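5-cytosine DNA methyltransferase (Entamoeba histolytica, PDB 3QV2) probably transfers a methyl group from S-adenosyl-L-methionine to carbon 5 of cytosine in tRNA or DNA, as a Dnmt2-type enzyme of the C5-methyltransferase family. Local coordinates at residues 144-147 and 148-152; 132-135 and 136-139; 204-207 and 208-211; 240-243 and 244-248. All blocks are in the same frame, centred on the assembly; numbering follows the deposited sequence.

All four contacts are local, between residues a few positions apart, and they fall into two pairs on different parts of the fold. Contacts 1 and 2 lie at the two ends of helix 138-149, their centres about 16 Å apart: contact 2 starts the helix and contact 1 ends it, and both mix buried with exposed residues. Contacts 3 and 4 have centres about 15 Å apart; contact 3, at the surface, lies in the loop leading into helix 212-218, contact 4, partly buried, in the loop between strands 224-226 and 249-251. Contact 1 combines backbone bonds, a side-chain amide on a carbonyl and CH-pi packing; in the other three the side-chain donor is a hydroxyl, and waters join further carbonyl groups.

Contact 1. Residues 144-147 and 148-152; sequences YNIL and IKNQY
The rings of Tyr-144 and Tyr-152 each take an aliphatic carbon over one face, from Ile-148 and Leu-147 respectively. Ile-148 CG1 lies 4.1 Å from the centroid of the Tyr-144 ring and 29° off its normal, a CH-pi contact whose closest ring atom is CE2. Leu-147 CD2 stands over the Tyr-152 ring, offset toward its rim, with 3.8 Å to Tyr-152 CD2; Leu-147 O lies at the edge of the same ring, in its plane. Tyr-144 turns its CG anti to the backbone N (chi1 -177°), which carries the ring toward the next helical turn. This is the C-terminal end of helix 138-149, closed by a Schellman motif: Tyr-152 N donates to Leu-147 O at 3.0 Å and Gln-151 N to Ile-148 O, with Gln-151 at positive phi. Ile-146 O takes two bonds from one residue, Asn-150. The bond from the backbone N of Asn-150 is bent, whereas Asn-150 ND2 reaches Ile-146 O at 2.7 Å by a nearly straight N-H (168°), above the carbonyl plane although the oxygen lies in the amide's own plane. Leu-147 also packs on Ile-126 of strand 125-130 and Ile-154 of strand 153-159, and Tyr-152 OH bonds to Pro-123 O.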
# COMPACT_ATOMS: atom_id res chain seq x y z
N TYR A 144 0.43 -18.42 8.74
CA TYR A 144 0.17 -18.25 10.16
C TYR A 144 0.70 -19.44 10.95
O TYR A 144 1.40 -19.27 11.95
CB TYR A 144 -1.33 -18.08 10.42
CG TYR A 144 -1.69 -17.83 11.87
CD1 TYR A 144 -1.75 -16.54 12.38
CD2 TYR A 144 -1.97 -18.89 12.73
CE1 TYR A 144 -2.07 -16.31 13.70
CE2 TYR A 144 -2.29 -18.66 14.05
CZ TYR A 144 -2.34 -17.37 14.54
OH TYR A 144 -2.67 -17.14 15.85
N ASN A 145 0.37 -20.65 10.50
CA ASN A 145 0.86 -21.86 11.14
C ASN A 145 2.38 -21.92 11.17
O ASN A 145 2.98 -22.25 12.19
CB ASN A 145 0.30 -23.10 10.44
CG ASN A 145 -1.17 -23.33 10.74
OD1 ASN A 145 -1.64 -23.06 11.84
ND2 ASN A 145 -1.91 -23.81 9.74
N ILE A 146 3.01 -21.60 10.04
CA ILE A 146 4.47 -21.60 9.95
C ILE A 146 5.07 -20.63 10.96
O ILE A 146 5.98 -20.99 11.71
CB ILE A 146 4.95 -21.23 8.54
CG1 ILE A 146 4.57 -22.32 7.54
CG2 ILE A 146 6.45 -21.01 8.53
CD1 ILE A 146 4.99 -22.02 6.12
N LEU A 147 4.55 -19.41 10.98
CA LEU A 147 5.02 -18.40 11.92
C LEU A 147 4.88 -18.87 13.36
O LEU A 147 5.80 -18.72 14.17
CB LEU A 147 4.27 -17.08 11.72
CG LEU A 147 4.59 -16.31 10.43
CD1 LEU A 147 3.67 -15.11 10.28
CD2 LEU A 147 6.05 -15.89 10.42
N ILE A 148 3.72 -19.44 13.69
CA ILE A 148 3.48 -19.97 15.03
C ILE A 148 4.48 -21.06 15.38
O ILE A 148 5.08 -21.04 16.45
CB ILE A 148 2.05 -20.52 15.17
CG1 ILE A 148 1.04 -19.37 15.22
CG2 ILE A 148 1.93 -21.37 16.42
CD1 ILE A 148 1.27 -18.41 16.36
N LYS A 149 4.65 -22.02 14.47
CA LYS A 149 5.57 -23.12 14.69
C LYS A 149 7.00 -22.62 14.87
O LYS A 149 7.81 -23.25 15.55
CB LYS A 149 5.50 -24.11 13.52
CG LYS A 149 6.49 -25.26 13.63
CD LYS A 149 6.33 -26.23 12.47
CE LYS A 149 7.41 -27.31 12.51
NZ LYS A 149 8.78 -26.74 12.40
N ASN A 150 7.31 -21.47 14.28
CA ASN A 150 8.64 -20.88 14.40
C ASN A 150 8.74 -19.83 15.50
O ASN A 150 9.60 -18.94 15.45
CB ASN A 150 9.12 -20.32 13.06
CG ASN A 150 9.50 -21.41 12.08
OD1 ASN A 150 10.64 -21.86 12.04
ND2 ASN A 150 8.53 -21.85 11.28
N GLN A 151 7.85 -19.93 16.49
CA GLN A 151 7.94 -19.15 17.73
C GLN A 151 7.62 -17.66 17.59
O GLN A 151 8.12 -16.84 18.36
CB GLN A 151 9.33 -19.32 18.37
CG GLN A 151 9.83 -20.76 18.41
CD GLN A 151 8.94 -21.67 19.24
OE1 GLN A 151 7.92 -21.24 19.78
NE2 GLN A 151 9.32 -22.94 19.35
N TYR A 152 6.77 -17.31 16.63
CA TYR A 152 6.39 -15.91 16.43
C TYR A 152 5.12 -15.56 17.20
O TYR A 152 4.22 -16.39 17.36
CB TYR A 152 6.18 -15.61 14.95
CG TYR A 152 7.46 -15.33 14.18
CD1 TYR A 152 7.97 -14.04 14.10
CD2 TYR A 152 8.14 -16.35 13.54
CE1 TYR A 152 9.13 -13.77 13.40
CE2 TYR A 152 9.31 -16.09 12.83
CZ TYR A 152 9.80 -14.81 12.77
OH TYR A 152 10.95 -14.55 12.07

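Contact 2. Residues 132-135 and 136-139; sequences PLFK and ESLV
Phe-134 O is gripped twice by Ser-137, and the two donors use different parts of the carbonyl. The hydroxyl OG of Ser-137 donates to Phe-134 O at 2.7 Å, in the carbonyl plane and on a lone pair. The backbone N of Ser-137 reaches Phe-134 O at 3.0 Å from well above that plane. The hydroxyl is placed there by chi1 of 66°, between its own N and carbonyl carbon. One residue earlier, Glu-136 N donates to Leu-133 O at 3.0 Å, also from above the carbonyl plane, so successive turns close the chain ahead of helix 138-149.

Ser-137 occupies the N-cap of that helix, and its OG also bonds to Phe-140 N. Two waters serve further carbonyls. Water 2 donates to both Lys-135 O and Ser-137 O, 2.8 Å from each; water 1 donates to Glu-136 OE1 and, weakly, to Pro-132 O. Lys-135 NZ finds its partner in Asp-156, with which it forms a salt bridge.

Apolar packing accompanies these bonds. Phe-134 CE1 meets Val-139 CG1 at 4.0 Å, the two side chains crossing at about a right angle, while Tyr-89 meets the phenyl ring edge-to-face. The Phe-134 side chain is about 7 Å from that of Cys-86, the predicted active-site residue. With OG satisfied as donor by Phe-134 O and as acceptor by Phe-140 N, this buried hydroxyl ties the preceding turn directly to the first turn of the helix.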
# COMPACT_ATOMS: atom_id res chain seq x y z
N PRO A 132 -8.17 -7.40 2.70
CA PRO A 132 -8.92 -8.06 3.78
C PRO A 132 -9.08 -9.57 3.59
O PRO A 132 -8.86 -10.32 4.54
CB PRO A 132 -10.28 -7.37 3.71
CG PRO A 132 -9.96 -6.00 3.23
CD PRO A 132 -8.82 -6.16 2.26
N LEU A 133 -9.44 -10.00 2.39
CA LEU A 133 -9.70 -11.42 2.13
C LEU A 133 -8.47 -12.30 2.33
O LEU A 133 -8.59 -13.52 2.48
CB LEU A 133 -10.27 -11.62 0.73
CG LEU A 133 -11.75 -11.24 0.56
CD1 LEU A 133 -12.19 -11.40 -0.89
CD2 LEU A 133 -12.61 -12.09 1.48
N PHE A 134 -7.29 -11.70 2.33
CA PHE A 134 -6.05 -12.44 2.56
C PHE A 134 -6.11 -13.12 3.92
O PHE A 134 -5.60 -14.23 4.10
CB PHE A 134 -4.85 -11.50 2.49
CG PHE A 134 -3.53 -12.20 2.65
CD1 PHE A 134 -3.08 -13.09 1.69
CD2 PHE A 134 -2.72 -11.95 3.75
CE1 PHE A 134 -1.86 -13.72 1.82
CE2 PHE A 134 -1.50 -12.59 3.89
CZ PHE A 134 -1.07 -13.47 2.93
N LYS A 135 -6.75 -12.45 4.88
CA LYS A 135 -6.90 -12.98 6.23
C LYS A 135 -7.58 -14.35 6.24
O LYS A 135 -7.32 -15.17 7.12
CB LYS A 135 -7.68 -11.99 7.10
CG LYS A 135 -8.03 -12.50 8.49
CD LYS A 135 -8.84 -11.47 9.26
CE LYS A 135 -9.26 -12.01 10.61
NZ LYS A 135 -8.09 -12.41 11.44
N GLU A 136 -8.45 -14.58 5.27
CA GLU A 136 -9.21 -15.83 5.21
C GLU A 136 -8.65 -16.82 4.19
O GLU A 136 -9.20 -17.91 4.01
CB GLU A 136 -10.68 -15.55 4.89
CG GLU A 136 -11.64 -15.85 6.04
CD GLU A 136 -11.52 -14.85 7.17
OE1 GLU A 136 -11.56 -13.63 6.89
OE2 GLU A 136 -11.40 -15.27 8.33
N SER A 137 -7.56 -16.46 3.53
CA SER A 137 -6.98 -17.30 2.49
C SER A 137 -6.30 -18.54 3.05
O SER A 137 -5.84 -18.54 4.20
CB SER A 137 -5.98 -16.50 1.64
OG SER A 137 -4.85 -16.13 2.40
N LEU A 138 -6.24 -19.59 2.25
CA LEU A 138 -5.51 -20.79 2.62
C LEU A 138 -4.02 -20.48 2.66
O LEU A 138 -3.26 -21.11 3.39
CB LEU A 138 -5.78 -21.92 1.62
CG LEU A 138 -7.19 -22.51 1.63
CD1 LEU A 138 -7.38 -23.48 0.47
CD2 LEU A 138 -7.47 -23.19 2.97
N VAL A 139 -3.61 -19.49 1.86
CA VAL A 139 -2.22 -19.07 1.83
C VAL A 139 -1.77 -18.54 3.19
O VAL A 139 -0.76 -18.97 3.73
CB VAL A 139 -1.98 -17.98 0.76
CG1 VAL A 139 -0.59 -17.37 0.92
CG2 VAL A 139 -2.17 -18.56 -0.63
O HOH W 1 -11.37 -10.61 5.71
O HOH W 2 -6.80 -17.86 6.78

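Contact 3. Residues 204-207 and 208-211; sequences VNES and YSIP
With chi1 at -77°, Tyr-208 sets its CG beside the backbone N and anti to the carbonyl carbon, and the ring is thereby turned back to Val-204. Val-204 has CG1 anti to its N (chi1 -171°), and this methyl meets Tyr-208 CD1 at 3.5 Å; the two side chains cross at about a right angle. Asn-205 O lies at the edge of the ring, in its plane, 3.6 Å from Tyr-208 CD1, and also accepts a hydrogen bond from Tyr-208 N.

The short 3-10 turn that starts at Glu-206 is opened by an Asx turn: Asn-205 OD1 accepts from Ser-207 N at 2.8 Å, in the carbonyl plane and on a lone pair. At the other end Glu-206 O takes two donors from Ser-209. The hydroxyl OG of Ser-209 reaches Glu-206 O at 2.6 Å in the carbonyl plane, on a lone pair, whereas the backbone N of Ser-209 comes to Glu-206 O at 3.1 Å from above the plane. Water 3 donates to both Ser-207 O and Ser-209 O.

Outside the turn, Tyr-208 and Ile-210 make backbone hydrogen bonds with Tyr-273 and Leu-271, tying this surface loop, which leads into helix 212-218, to the loop that precedes helix 276-282. The chemistry is thus mainly polar: side-chain oxygens fasten the turn at both ends, an amide acceptor at Asn-205 and a hydroxyl donor at Ser-209, while the Val-204 and Tyr-208 pair supplies the apolar patch.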
# COMPACT_ATOMS: atom_id res chain seq x y z
N VAL A 204 -3.81 22.46 -11.58
CA VAL A 204 -3.88 21.26 -12.42
C VAL A 204 -4.15 21.58 -13.89
O VAL A 204 -5.07 22.34 -14.21
CB VAL A 204 -4.96 20.29 -11.90
CG1 VAL A 204 -4.89 18.95 -12.62
CG2 VAL A 204 -4.81 20.10 -10.40
N ASN A 205 -3.35 20.99 -14.77
CA ASN A 205 -3.56 21.12 -16.20
C ASN A 205 -4.94 20.58 -16.58
O ASN A 205 -5.44 19.65 -15.95
CB ASN A 205 -2.47 20.38 -16.97
CG ASN A 205 -2.49 20.67 -18.45
OD1 ASN A 205 -3.30 20.13 -19.20
ND2 ASN A 205 -1.58 21.53 -18.90
N GLU A 206 -5.56 21.16 -17.61
CA GLU A 206 -6.90 20.75 -18.01
C GLU A 206 -6.92 19.33 -18.58
O GLU A 206 -7.99 18.75 -18.78
CB GLU A 206 -7.50 21.72 -19.03
CG GLU A 206 -6.99 21.53 -20.45
CD GLU A 206 -8.04 21.83 -21.50
OE1 GLU A 206 -9.24 21.58 -21.22
OE2 GLU A 206 -7.69 22.31 -22.59
N SER A 207 -5.74 18.77 -18.82
CA SER A 207 -5.63 17.43 -19.39
C SER A 207 -6.07 16.37 -18.39
O SER A 207 -6.06 15.17 -18.69
CB SER A 207 -4.20 17.15 -19.85
OG SER A 207 -3.31 17.13 -18.75
N TYR A 208 -6.47 16.81 -17.20
CA TYR A 208 -6.89 15.89 -16.15
C TYR A 208 -8.41 15.88 -15.96
O TYR A 208 -8.96 14.98 -15.33
CB TYR A 208 -6.20 16.22 -14.82
CG TYR A 208 -4.76 15.75 -14.74
CD1 TYR A 208 -3.71 16.64 -14.91
CD2 TYR A 208 -4.46 14.42 -14.49
CE1 TYR A 208 -2.40 16.22 -14.83
CE2 TYR A 208 -3.15 13.99 -14.42
CZ TYR A 208 -2.12 14.89 -14.59
OH TYR A 208 -0.82 14.46 -14.51
N SER A 209 -9.08 16.89 -16.52
CA SER A 209 -10.53 16.98 -16.42
C SER A 209 -11.22 15.90 -17.23
O SER A 209 -10.74 15.51 -18.30
CB SER A 209 -11.01 18.37 -16.85
OG SER A 209 -10.56 18.69 -18.15
N ILE A 210 -12.35 15.41 -16.73
CA ILE A 210 -13.10 14.36 -17.40
C ILE A 210 -13.67 14.87 -18.72
O ILE A 210 -14.36 15.89 -18.75
CB ILE A 210 -14.27 13.87 -16.53
CG1 ILE A 210 -13.88 13.85 -15.05
CG2 ILE A 210 -14.73 12.49 -16.99
CD1 ILE A 210 -12.81 12.84 -14.71
N PRO A 211 -13.38 14.17 -19.82
CA PRO A 211 -13.92 14.51 -21.14
C PRO A 211 -15.45 14.54 -21.12
O PRO A 211 -16.07 13.70 -20.46
CB PRO A 211 -13.42 13.38 -22.03
CG PRO A 211 -12.19 12.88 -21.35
CD PRO A 211 -12.47 13.01 -19.89
O HOH W 3 -8.59 13.45 -18.69

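Contact 4. Residues 240-243 and 244-248; sequences TKIV and EGTGS
Thr-246 reaches back to Ile-242 with both branches of its side chain. Its chi1 of 67° sets the hydroxyl between the backbone N and the carbonyl carbon, and from there Thr-246 OG1 donates to Ile-242 O at 2.6 Å. The C=O...donor angle of 163° shows the hydroxyl approaching almost head-on to the carbonyl. The same torsion turns CG2 of Thr-246 anti to its carbonyl carbon, where it packs 3.9 Å from Ile-242 CB.

Ile-242 has CG1 anti to its carbonyl carbon (chi1 -75°) and CG2 beside it; CG2 of Ile-242 consequently lies over the following chain, 3.6 Å from Glu-244 O. Val-243 directs its side chain out of the loop onto Leu-214 and Lys-218 of helix 212-218 and onto Phe-222.

The chain bends at Gly-245, and Gly-245 and Gly-247 both take positive phi, Gly-247 in an extended form that only glycine adopts comfortably. Across the bend, water 4 donates to Val-243 O and to Gly-247 O, at 2.7 Å from each oxygen. The loop leads into strand 249-251, and the backbone of Thr-246 also bonds to that of Thr-236.

No backbone-to-backbone hydrogen bond joins 240-243 to 244-248. Closure of the bend across these segments therefore rests on one threonine hydroxyl and one bridging water, each a donor to backbone carbonyl oxygen.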
# COMPACT_ATOMS: atom_id res chain seq x y z
N THR A 240 -8.54 6.27 -13.79
CA THR A 240 -8.55 7.06 -15.03
C THR A 240 -8.64 6.20 -16.29
O THR A 240 -8.66 6.72 -17.40
CB THR A 240 -7.35 8.03 -15.14
OG1 THR A 240 -6.17 7.31 -15.52
CG2 THR A 240 -7.11 8.76 -13.83
N LYS A 241 -8.71 4.89 -16.11
CA LYS A 241 -8.87 3.97 -17.22
C LYS A 241 -10.25 3.31 -17.14
O LYS A 241 -11.00 3.29 -18.11
CB LYS A 241 -7.78 2.90 -17.22
CG LYS A 241 -7.58 2.18 -18.54
CD LYS A 241 -7.01 3.12 -19.60
CE LYS A 241 -6.66 2.39 -20.89
NZ LYS A 241 -7.87 1.81 -21.54
N ILE A 242 -10.57 2.78 -15.96
CA ILE A 242 -11.89 2.23 -15.70
C ILE A 242 -12.62 3.14 -14.73
O ILE A 242 -12.06 3.58 -13.73
CB ILE A 242 -11.81 0.81 -15.10
CG1 ILE A 242 -11.45 -0.21 -16.18
CG2 ILE A 242 -13.13 0.42 -14.45
CD1 ILE A 242 -10.03 -0.09 -16.70
N VAL A 243 -13.89 3.43 -15.03
CA VAL A 243 -14.67 4.39 -14.26
C VAL A 243 -14.98 3.90 -12.84
O VAL A 243 -14.69 4.59 -11.86
CB VAL A 243 -15.98 4.75 -14.98
CG1 VAL A 243 -16.85 5.62 -14.09
CG2 VAL A 243 -15.69 5.45 -16.30
N GLU A 244 -15.58 2.72 -12.74
CA GLU A 244 -16.10 2.24 -11.46
C GLU A 244 -15.06 1.54 -10.58
O GLU A 244 -14.27 0.73 -11.06
CB GLU A 244 -17.29 1.30 -11.69
CG GLU A 244 -18.42 1.92 -12.49
CD GLU A 244 -19.58 0.97 -12.69
OE1 GLU A 244 -20.30 0.69 -11.71
OE2 GLU A 244 -19.77 0.49 -13.83
N GLY A 245 -15.08 1.87 -9.29
CA GLY A 245 -14.30 1.17 -8.29
C GLY A 245 -12.80 1.37 -8.35
O GLY A 245 -12.04 0.62 -7.72
N THR A 246 -12.35 2.39 -9.08
CA THR A 246 -10.92 2.65 -9.21
C THR A 246 -10.50 3.94 -8.52
O THR A 246 -9.31 4.27 -8.47
CB THR A 246 -10.48 2.70 -10.68
OG1 THR A 246 -11.07 3.84 -11.32
CG2 THR A 246 -10.91 1.43 -11.40
N GLY A 247 -11.48 4.67 -7.99
CA GLY A 247 -11.20 5.91 -7.28
C GLY A 247 -12.20 7.01 -7.57
O GLY A 247 -12.86 7.01 -8.61
N SER A 248 -12.32 7.95 -6.64
CA SER A 248 -13.22 9.08 -6.80
C SER A 248 -12.62 10.12 -7.74
O SER A 248 -11.43 10.10 -8.03
CB SER A 248 -13.51 9.73 -5.44
OG SER A 248 -14.03 8.79 -4.52
O HOH W 4 -12.93 6.62 -11.28